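Local coordinates for type III secretion system effector HopBA1 (Pseudomonas syringae pv. aptata, PDB 5T09), which acts as a virulence factor that the Arabidopsis resistance protein RBA1 recognises, enhancing RBA1 self-association and thereby triggering plant cell death, at residues His79-Phe84 and Ser138-Lys143; Lys160-Leu165 and Ala191-Asn196. All coordinates share one frame; numbering follows the deposited sequence.

Contact 1: residues His79-Phe84 and Ser138-Lys143; sequences HLAVEF and SGIDRK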
ATOM      1  N   HIS A  79      -5.108  -4.993   9.948  1.00 49.49           N
ATOM      2  CA  HIS A  79      -5.616  -5.202   8.600  1.00 47.14           C
ATOM      3  C   HIS A  79      -4.673  -4.560   7.595  1.00 45.00           C
ATOM      4  O   HIS A  79      -4.268  -3.406   7.769  1.00 43.78           O
ATOM      5  CB  HIS A  79      -7.020  -4.607   8.455  1.00 48.27           C
ATOM      6  CG  HIS A  79      -7.627  -4.818   7.105  1.00 48.30           C
ATOM      7  ND1 HIS A  79      -8.299  -3.822   6.430  1.00 49.87           N
ATOM      8  CD2 HIS A  79      -7.673  -5.911   6.308  1.00 45.94           C
ATOM      9  CE1 HIS A  79      -8.727  -4.290   5.271  1.00 48.65           C
ATOM     10  NE2 HIS A  79      -8.360  -5.555   5.171  1.00 50.58           N
ATOM     11  N   LEU A  80      -4.333  -5.313   6.550  1.00 43.13           N
ATOM     12  CA  LEU A  80      -3.519  -4.823   5.442  1.00 38.11           C
ATOM     13  C   LEU A  80      -4.260  -5.121   4.146  1.00 41.06           C
ATOM     14  O   LEU A  80      -4.404  -6.286   3.760  1.00 43.47           O
ATOM     15  CB  LEU A  80      -2.134  -5.470   5.448  1.00 36.44           C
ATOM     16  CG  LEU A  80      -1.240  -5.175   4.243  1.00 37.60           C
ATOM     17  CD1 LEU A  80      -0.893  -3.695   4.163  1.00 37.87           C
ATOM     18  CD2 LEU A  80       0.017  -6.027   4.317  1.00 43.13           C
ATOM     19  N   ALA A  81      -4.726  -4.073   3.477  1.00 38.54           N
ATOM     20  CA  ALA A  81      -5.510  -4.191   2.253  1.00 40.74           C
ATOM     21  C   ALA A  81      -4.633  -3.776   1.079  1.00 31.41           C
ATOM     22  O   ALA A  81      -4.086  -2.666   1.072  1.00 34.59           O
ATOM     23  CB  ALA A  81      -6.764  -3.324   2.344  1.00 41.58           C
ATOM     24  N   VAL A  82      -4.487  -4.664   0.092  1.00 35.76           N
ATOM     25  CA  VAL A  82      -3.459  -4.511  -0.932  1.00 33.98           C
ATOM     26  C   VAL A  82      -4.076  -4.536  -2.323  1.00 39.06           C
ATOM     27  O   VAL A  82      -5.023  -5.287  -2.590  1.00 37.36           O
ATOM     28  CB  VAL A  82      -2.372  -5.598  -0.805  1.00 37.06           C
ATOM     29  CG1 VAL A  82      -1.809  -5.603   0.608  1.00 37.08           C
ATOM     30  CG2 VAL A  82      -2.919  -6.976  -1.184  1.00 36.26           C
ATOM     31  N   GLU A  83      -3.509  -3.718  -3.215  1.00 31.98           N
ATOM     32  CA  GLU A  83      -3.924  -3.689  -4.614  1.00 31.30           C
ATOM     33  C   GLU A  83      -3.604  -4.994  -5.331  1.00 30.44           C
ATOM     34  O   GLU A  83      -4.260  -5.333  -6.321  1.00 38.52           O
ATOM     35  CB  GLU A  83      -3.231  -2.530  -5.334  1.00 35.28           C
ATOM     36  CG  GLU A  83      -3.447  -2.509  -6.846  1.00 38.28           C
ATOM     37  CD  GLU A  83      -2.637  -1.437  -7.553  1.00 39.71           C
ATOM     38  OE1 GLU A  83      -1.719  -0.863  -6.931  1.00 34.12           O
ATOM     39  OE2 GLU A  83      -2.914  -1.178  -8.744  1.00 46.54           O
ATOM     40  N   PHE A  84      -2.608  -5.735  -4.857  1.00 32.41           N
ATOM     41  CA  PHE A  84      -2.091  -6.865  -5.620  1.00 34.08           C
ATOM     42  C   PHE A  84      -3.084  -8.015  -5.717  1.00 38.72           C
ATOM     43  O   PHE A  84      -2.884  -8.915  -6.538  1.00 40.52           O
ATOM     44  CB  PHE A  84      -0.785  -7.338  -4.991  1.00 38.42           C
ATOM     45  CG  PHE A  84       0.171  -6.219  -4.690  1.00 39.34           C
ATOM     46  CD1 PHE A  84       0.676  -5.435  -5.712  1.00 41.52           C
ATOM     47  CD2 PHE A  84       0.554  -5.945  -3.387  1.00 38.30           C
ATOM     48  CE1 PHE A  84       1.546  -4.396  -5.442  1.00 40.49           C
ATOM     49  CE2 PHE A  84       1.428  -4.914  -3.110  1.00 40.73           C
ATOM     50  CZ  PHE A  84       1.926  -4.136  -4.138  1.00 39.70           C
ATOM     51  N   SER A 138      -6.047  -8.701   2.835  1.00 45.37           N
ATOM     52  CA  SER A 138      -7.143  -8.836   1.887  1.00 44.23           C
ATOM     53  C   SER A 138      -6.848  -8.002   0.651  1.00 40.59           C
ATOM     54  O   SER A 138      -5.935  -7.170   0.634  1.00 43.05           O
ATOM     55  CB  SER A 138      -8.480  -8.411   2.509  1.00 47.01           C
ATOM     56  OG  SER A 138      -8.514  -7.007   2.705  1.00 47.98           O
ATOM     57  N   GLY A 139      -7.641  -8.231  -0.390  1.00 40.55           N
ATOM     58  CA  GLY A 139      -7.479  -7.547  -1.660  1.00 41.65           C
ATOM     59  C   GLY A 139      -8.476  -6.418  -1.834  1.00 38.28           C
ATOM     60  O   GLY A 139      -9.595  -6.469  -1.323  1.00 40.73           O
ATOM     61  N   ILE A 140      -8.054  -5.384  -2.563  1.00 38.33           N
ATOM     62  CA  ILE A 140      -8.903  -4.234  -2.851  1.00 39.02           C
ATOM     63  C   ILE A 140      -9.199  -4.075  -4.331  1.00 38.22           C
ATOM     64  O   ILE A 140     -10.091  -3.288  -4.685  1.00 36.83           O
ATOM     65  CB  ILE A 140      -8.281  -2.926  -2.318  1.00 45.81           C
ATOM     66  CG1 ILE A 140      -6.980  -2.626  -3.075  1.00 40.37           C
ATOM     67  CG2 ILE A 140      -8.058  -3.034  -0.825  1.00 39.41           C
ATOM     68  CD1 ILE A 140      -6.252  -1.384  -2.622  1.00 40.72           C
ATOM     69  N   ASP A 141      -8.484  -4.773  -5.206  1.00 35.78           N
ATOM     70  CA  ASP A 141      -8.519  -4.415  -6.611  1.00 38.54           C
ATOM     71  C   ASP A 141      -9.767  -4.970  -7.289  1.00 46.93           C
ATOM     72  O   ASP A 141     -10.421  -5.898  -6.802  1.00 42.29           O
ATOM     73  CB  ASP A 141      -7.266  -4.920  -7.327  1.00 37.49           C
ATOM     74  CG  ASP A 141      -6.969  -4.142  -8.595  1.00 42.01           C
ATOM     75  OD1 ASP A 141      -7.582  -3.068  -8.795  1.00 40.31           O
ATOM     76  OD2 ASP A 141      -6.116  -4.597  -9.384  1.00 45.14           O
ATOM     77  N   ARG A 142     -10.092  -4.375  -8.434  1.00 45.41           N
ATOM     78  CA  ARG A 142     -11.248  -4.756  -9.226  1.00 53.32           C
ATOM     79  C   ARG A 142     -10.837  -4.804 -10.687  1.00 52.58           C
ATOM     80  O   ARG A 142     -10.056  -3.963 -11.144  1.00 47.00           O
ATOM     81  CB  ARG A 142     -12.403  -3.768  -9.031  1.00 60.91           C
ATOM     82  CG  ARG A 142     -13.561  -3.958  -9.992  1.00 73.25           C
ATOM     83  CD  ARG A 142     -14.685  -3.013  -9.643  1.00 72.30           C
ATOM     84  NE  ARG A 142     -15.257  -3.330  -8.337  1.00 71.25           N
ATOM     85  CZ  ARG A 142     -16.495  -3.772  -8.124  1.00 57.78           C
ATOM     86  NH1 ARG A 142     -17.346  -3.944  -9.128  1.00 58.21           N
ATOM     87  NH2 ARG A 142     -16.890  -4.030  -6.887  1.00 64.89           N
ATOM     88  N   LYS A 143     -11.371  -5.780 -11.415  1.00 45.00           N
ATOM     89  CA  LYS A 143     -10.958  -5.983 -12.796  1.00 46.37           C
ATOM     90  C   LYS A 143     -11.301  -4.767 -13.642  1.00 49.04           C
ATOM     91  O   LYS A 143     -12.387  -4.193 -13.526  1.00 58.04           O
ATOM     92  CB  LYS A 143     -11.628  -7.226 -13.380  1.00 56.13           C
ATOM     93  CG  LYS A 143     -11.211  -7.516 -14.819  1.00 65.84           C
ATOM     94  CD  LYS A 143     -11.599  -8.921 -15.257  1.00 79.69           C
ATOM     95  CE  LYS A 143     -10.857  -9.335 -16.522  1.00 92.25           C
ATOM     96  NZ  LYS A 143     -11.172  -8.466 -17.690  1.00103.77           N
TER
HETATM   97  O   HOH W   1      -4.722  -6.735  -8.509  1.00 39.34           O
HETATM   98  O   HOH W   2      -4.256  -2.855 -10.202  1.00 39.34           O

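Contact 2: residues Lys160-Leu165 and Ala191-Asn196; sequences KKRLAL and AGHFSN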
ATOM      1  N   LYS A 160      -6.375   8.551 -15.456  1.00 47.70           N
ATOM      2  CA  LYS A 160      -7.689   8.994 -14.998  1.00 44.56           C
ATOM      3  C   LYS A 160      -8.642   7.815 -14.853  1.00 38.08           C
ATOM      4  O   LYS A 160      -9.401   7.736 -13.880  1.00 34.97           O
ATOM      5  CB  LYS A 160      -8.276  10.023 -15.964  1.00 44.74           C
ATOM      6  CG  LYS A 160      -7.422  11.258 -16.192  1.00 55.23           C
ATOM      7  CD  LYS A 160      -7.558  12.255 -15.061  1.00 58.05           C
ATOM      8  CE  LYS A 160      -6.869  13.560 -15.408  1.00 54.18           C
ATOM      9  NZ  LYS A 160      -6.984  14.552 -14.307  1.00 56.83           N
ATOM     10  N   LYS A 161      -8.628   6.893 -15.819  1.00 40.25           N
ATOM     11  CA  LYS A 161      -9.496   5.725 -15.730  1.00 43.10           C
ATOM     12  C   LYS A 161      -9.101   4.840 -14.555  1.00 44.97           C
ATOM     13  O   LYS A 161      -9.966   4.355 -13.818  1.00 40.46           O
ATOM     14  CB  LYS A 161      -9.456   4.939 -17.039  1.00 44.20           C
ATOM     15  CG  LYS A 161     -10.058   5.684 -18.228  1.00 55.98           C
ATOM     16  CD  LYS A 161      -9.770   4.976 -19.549  1.00 69.93           C
ATOM     17  CE  LYS A 161     -10.309   5.762 -20.737  1.00 78.58           C
ATOM     18  NZ  LYS A 161      -9.885   5.175 -22.039  1.00 83.90           N
ATOM     19  N   ARG A 162      -7.797   4.627 -14.358  1.00 44.11           N
ATOM     20  CA  ARG A 162      -7.338   3.845 -13.214  1.00 41.90           C
ATOM     21  C   ARG A 162      -7.805   4.459 -11.902  1.00 42.91           C
ATOM     22  O   ARG A 162      -8.247   3.743 -10.996  1.00 43.93           O
ATOM     23  CB  ARG A 162      -5.813   3.735 -13.233  1.00 40.83           C
ATOM     24  CG  ARG A 162      -5.251   2.887 -14.364  1.00 47.15           C
ATOM     25  CD  ARG A 162      -5.422   1.405 -14.083  1.00 60.55           C
ATOM     26  NE  ARG A 162      -4.828   1.012 -12.810  1.00 63.73           N
ATOM     27  CZ  ARG A 162      -5.114  -0.116 -12.169  1.00 65.27           C
ATOM     28  NH1 ARG A 162      -5.991  -0.972 -12.678  1.00 56.79           N
ATOM     29  NH2 ARG A 162      -4.527  -0.386 -11.013  1.00 70.93           N
ATOM     30  N   LEU A 163      -7.712   5.785 -11.777  1.00 45.17           N
ATOM     31  CA  LEU A 163      -8.109   6.440 -10.534  1.00 44.28           C
ATOM     32  C   LEU A 163      -9.603   6.343 -10.275  1.00 46.77           C
ATOM     33  O   LEU A 163     -10.032   6.553  -9.136  1.00 47.79           O
ATOM     34  CB  LEU A 163      -7.680   7.906 -10.546  1.00 48.11           C
ATOM     35  CG  LEU A 163      -6.349   8.166  -9.835  1.00 61.37           C
ATOM     36  CD1 LEU A 163      -5.222   7.346 -10.451  1.00 67.16           C
ATOM     37  CD2 LEU A 163      -6.012   9.649  -9.861  1.00 68.14           C
ATOM     38  N   ALA A 164     -10.406   6.023 -11.291  1.00 46.37           N
ATOM     39  CA  ALA A 164     -11.832   5.825 -11.059  1.00 46.69           C
ATOM     40  C   ALA A 164     -12.095   4.648 -10.130  1.00 40.77           C
ATOM     41  O   ALA A 164     -13.187   4.554  -9.559  1.00 46.64           O
ATOM     42  CB  ALA A 164     -12.561   5.610 -12.388  1.00 53.69           C
ATOM     43  N   LEU A 165     -11.119   3.757  -9.960  1.00 39.12           N
ATOM     44  CA  LEU A 165     -11.280   2.593  -9.100  1.00 44.04           C
ATOM     45  C   LEU A 165     -11.102   2.911  -7.624  1.00 43.84           C
ATOM     46  O   LEU A 165     -11.375   2.043  -6.791  1.00 42.19           O
ATOM     47  CB  LEU A 165     -10.274   1.508  -9.494  1.00 47.32           C
ATOM     48  CG  LEU A 165     -10.371   0.951 -10.912  1.00 53.82           C
ATOM     49  CD1 LEU A 165      -9.245  -0.040 -11.154  1.00 51.94           C
ATOM     50  CD2 LEU A 165     -11.725   0.297 -11.149  1.00 63.62           C
ATOM     51  N   ALA A 191       1.070   4.427  -5.896  1.00 38.21           N
ATOM     52  CA  ALA A 191       1.117   5.786  -5.366  1.00 35.99           C
ATOM     53  C   ALA A 191       0.326   6.766  -6.225  1.00 42.30           C
ATOM     54  O   ALA A 191      -0.175   7.772  -5.710  1.00 44.18           O
ATOM     55  CB  ALA A 191       2.570   6.246  -5.246  1.00 41.26           C
ATOM     56  N   GLY A 192       0.204   6.499  -7.527  1.00 43.59           N
ATOM     57  CA  GLY A 192      -0.581   7.374  -8.381  1.00 45.38           C
ATOM     58  C   GLY A 192      -2.015   7.534  -7.910  1.00 44.37           C
ATOM     59  O   GLY A 192      -2.653   8.552  -8.184  1.00 47.72           O
ATOM     60  N   HIS A 193      -2.539   6.542  -7.193  1.00 41.22           N
ATOM     61  CA  HIS A 193      -3.909   6.613  -6.704  1.00 41.88           C
ATOM     62  C   HIS A 193      -4.056   7.551  -5.514  1.00 52.11           C
ATOM     63  O   HIS A 193      -5.183   7.935  -5.181  1.00 47.94           O
ATOM     64  CB  HIS A 193      -4.398   5.213  -6.323  1.00 40.20           C
ATOM     65  CG  HIS A 193      -4.558   4.295  -7.494  1.00 44.26           C
ATOM     66  ND1 HIS A 193      -5.791   3.920  -7.983  1.00 44.36           N
ATOM     67  CD2 HIS A 193      -3.640   3.684  -8.281  1.00 43.75           C
ATOM     68  CE1 HIS A 193      -5.625   3.114  -9.016  1.00 42.77           C
ATOM     69  NE2 HIS A 193      -4.330   2.958  -9.220  1.00 41.58           N
ATOM     70  N   PHE A 194      -2.948   7.942  -4.884  1.00 45.72           N
ATOM     71  CA  PHE A 194      -2.974   8.719  -3.652  1.00 50.19           C
ATOM     72  C   PHE A 194      -2.485  10.151  -3.851  1.00 45.37           C
ATOM     73  O   PHE A 194      -2.093  10.807  -2.882  1.00 52.68           O
ATOM     74  CB  PHE A 194      -2.131   8.025  -2.581  1.00 44.02           C
ATOM     75  CG  PHE A 194      -2.468   6.574  -2.383  1.00 39.58           C
ATOM     76  CD1 PHE A 194      -3.747   6.097  -2.621  1.00 37.99           C
ATOM     77  CD2 PHE A 194      -1.500   5.682  -1.954  1.00 37.52           C
ATOM     78  CE1 PHE A 194      -4.049   4.761  -2.439  1.00 44.84           C
ATOM     79  CE2 PHE A 194      -1.799   4.348  -1.763  1.00 34.48           C
ATOM     80  CZ  PHE A 194      -3.070   3.884  -2.007  1.00 37.08           C
ATOM     81  N   SER A 195      -2.492  10.650  -5.084  1.00 47.90           N
ATOM     82  CA  SER A 195      -2.070  12.019  -5.330  1.00 57.35           C
ATOM     83  C   SER A 195      -3.093  13.004  -4.763  1.00 59.75           C
ATOM     84  O   SER A 195      -4.239  12.653  -4.474  1.00 53.50           O
ATOM     85  CB  SER A 195      -1.885  12.265  -6.827  1.00 60.51           C
ATOM     86  OG  SER A 195      -3.110  12.110  -7.522  1.00 73.91           O
ATOM     87  N   ASN A 196      -2.656  14.253  -4.604  1.00 57.70           N
ATOM     88  CA  ASN A 196      -3.501  15.329  -4.087  1.00 65.99           C
ATOM     89  C   ASN A 196      -4.252  14.879  -2.835  1.00 68.21           C
ATOM     90  O   ASN A 196      -5.459  15.085  -2.693  1.00 74.96           O
ATOM     91  CB  ASN A 196      -4.473  15.822  -5.161  1.00 75.06           C
ATOM     92  CG  ASN A 196      -3.764  16.416  -6.364  1.00 80.13           C
ATOM     93  OD1 ASN A 196      -3.178  17.494  -6.280  1.00 87.81           O
ATOM     94  ND2 ASN A 196      -3.821  15.717  -7.491  1.00 77.86           N
TER

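Contact 1: residues His79-Phe84 and Ser138-Lys143
Ser-138 bonds to strand 77-82 through both its backbone groups: its N donates to Leu-80 O at 3.1 Å, and its O accepts Val-82 N at 2.9 Å. One step further on, Ile-140 N reaches Val-82 O over 3.0 Å, approaching from above the carbonyl plane. The same oxygen receives a CA-H...O contact from Gly-139 CA. With Ala-81 bridged to Ser-138 and Val-82 to Gly-139, this ladder is a parallel pairing. It attaches one of the two outermost strands of the sheet, 136-141, to the parallel core of the EreA/ChaN-like alpha-beta fold, and the short strand axes diverge by 35°. The far edge of 77-82 is bonded to strand 184-190 through Ile-186 and Trp-188.

His-79 CG lies anti to its backbone N (chi1 -178°), and NE2 meets Ser-138 OG close to the ring plane at 2.9 Å. This bond is nearly straight (164°), and either atom could donate; ND1 has a weak bond to Ser-185 OG. Beside it, Ala-81 CB and Ile-140 CG2 are pressed together at 3.4 Å, tighter than usual.

Past the ladder, water replaces direct bonds. Asp-141 OD2 accepts from two waters, one also donating to Glu-83 O and the other to Glu-83 OE2, which also forms a salt bridge with Arg-162. Asp-141 OD1 is bonded to Trp-169 NE1 and takes a weak bond from Arg-142 N, while Glu-83 OE1 is bonded to Gly-190 N.

Contact 2: residues Lys160-Leu165 and Ala191-Asn196
Leu-163 and His-193 are the nearest CA pair across the contact, 5.7 Å apart, where the C-terminal part of helix 152-163 meets a 3-10 turn. That turn, 191-193, directly follows strand 184-190 of the alpha-beta fold and is closed by a bond from Phe-194 N to Ala-191 O of 2.9 Å. On the helix side, Arg-162 O accepts Leu-165 N.

The central interaction is a CH-pi contact: Leu-163 CD1 sits over a face of the His-193 imidazole, 4.3 Å from the ring centroid. The line from the centroid to CD1 lies 11° off the ring normal, which places the methyl almost directly above the centre. With His-193 CG anti to the carbonyl carbon, beside the backbone N (chi1 -68°), the ring extends toward the helix and CE1 lies 3.3 Å from Arg-162 O. ND1 is bonded to Asn-166 OD1, and the ring also stacks with Trp-169, so two residues of helix 166-179 help fix its position.

Arg-162 has a chain bent at chi2 and chi3, and its guanidinium plane stands 86° from the imidazole plane. NH2 comes no closer to His-193 NE2 than 3.8 Å, too long for a hydrogen bond, and makes its salt bridge to Glu-83 instead. Leu-163 also touches the turn backbone: CD1 lies 3.6 Å from Gly-192 O, with CD2 of the same side chain 3.9 Å from that oxygen.

From the N terminus, contact 1 comes first: strand 77-82 leaves through a mainly helical excursion of 53 residues, and the chain returns as strand 136-141 to pair beside it. Only then does contact 2 open, on helix 152-163. Its 25-residue loop runs through helix 166-179 and strand 184-190 before the turn at 191-193 comes back to the end of helix 152-163. The two loops are in series, neither nested nor crossed, with centres 15 Å apart. They nevertheless touch: Glu-83 OE2 and Arg-162 NH2 form a salt bridge of 2.9 Å, and Leu-165 CD1 packs near Arg-142 O. The C-terminal ends of strands 77-82 and 136-141 thereby meet the end of helix 152-163.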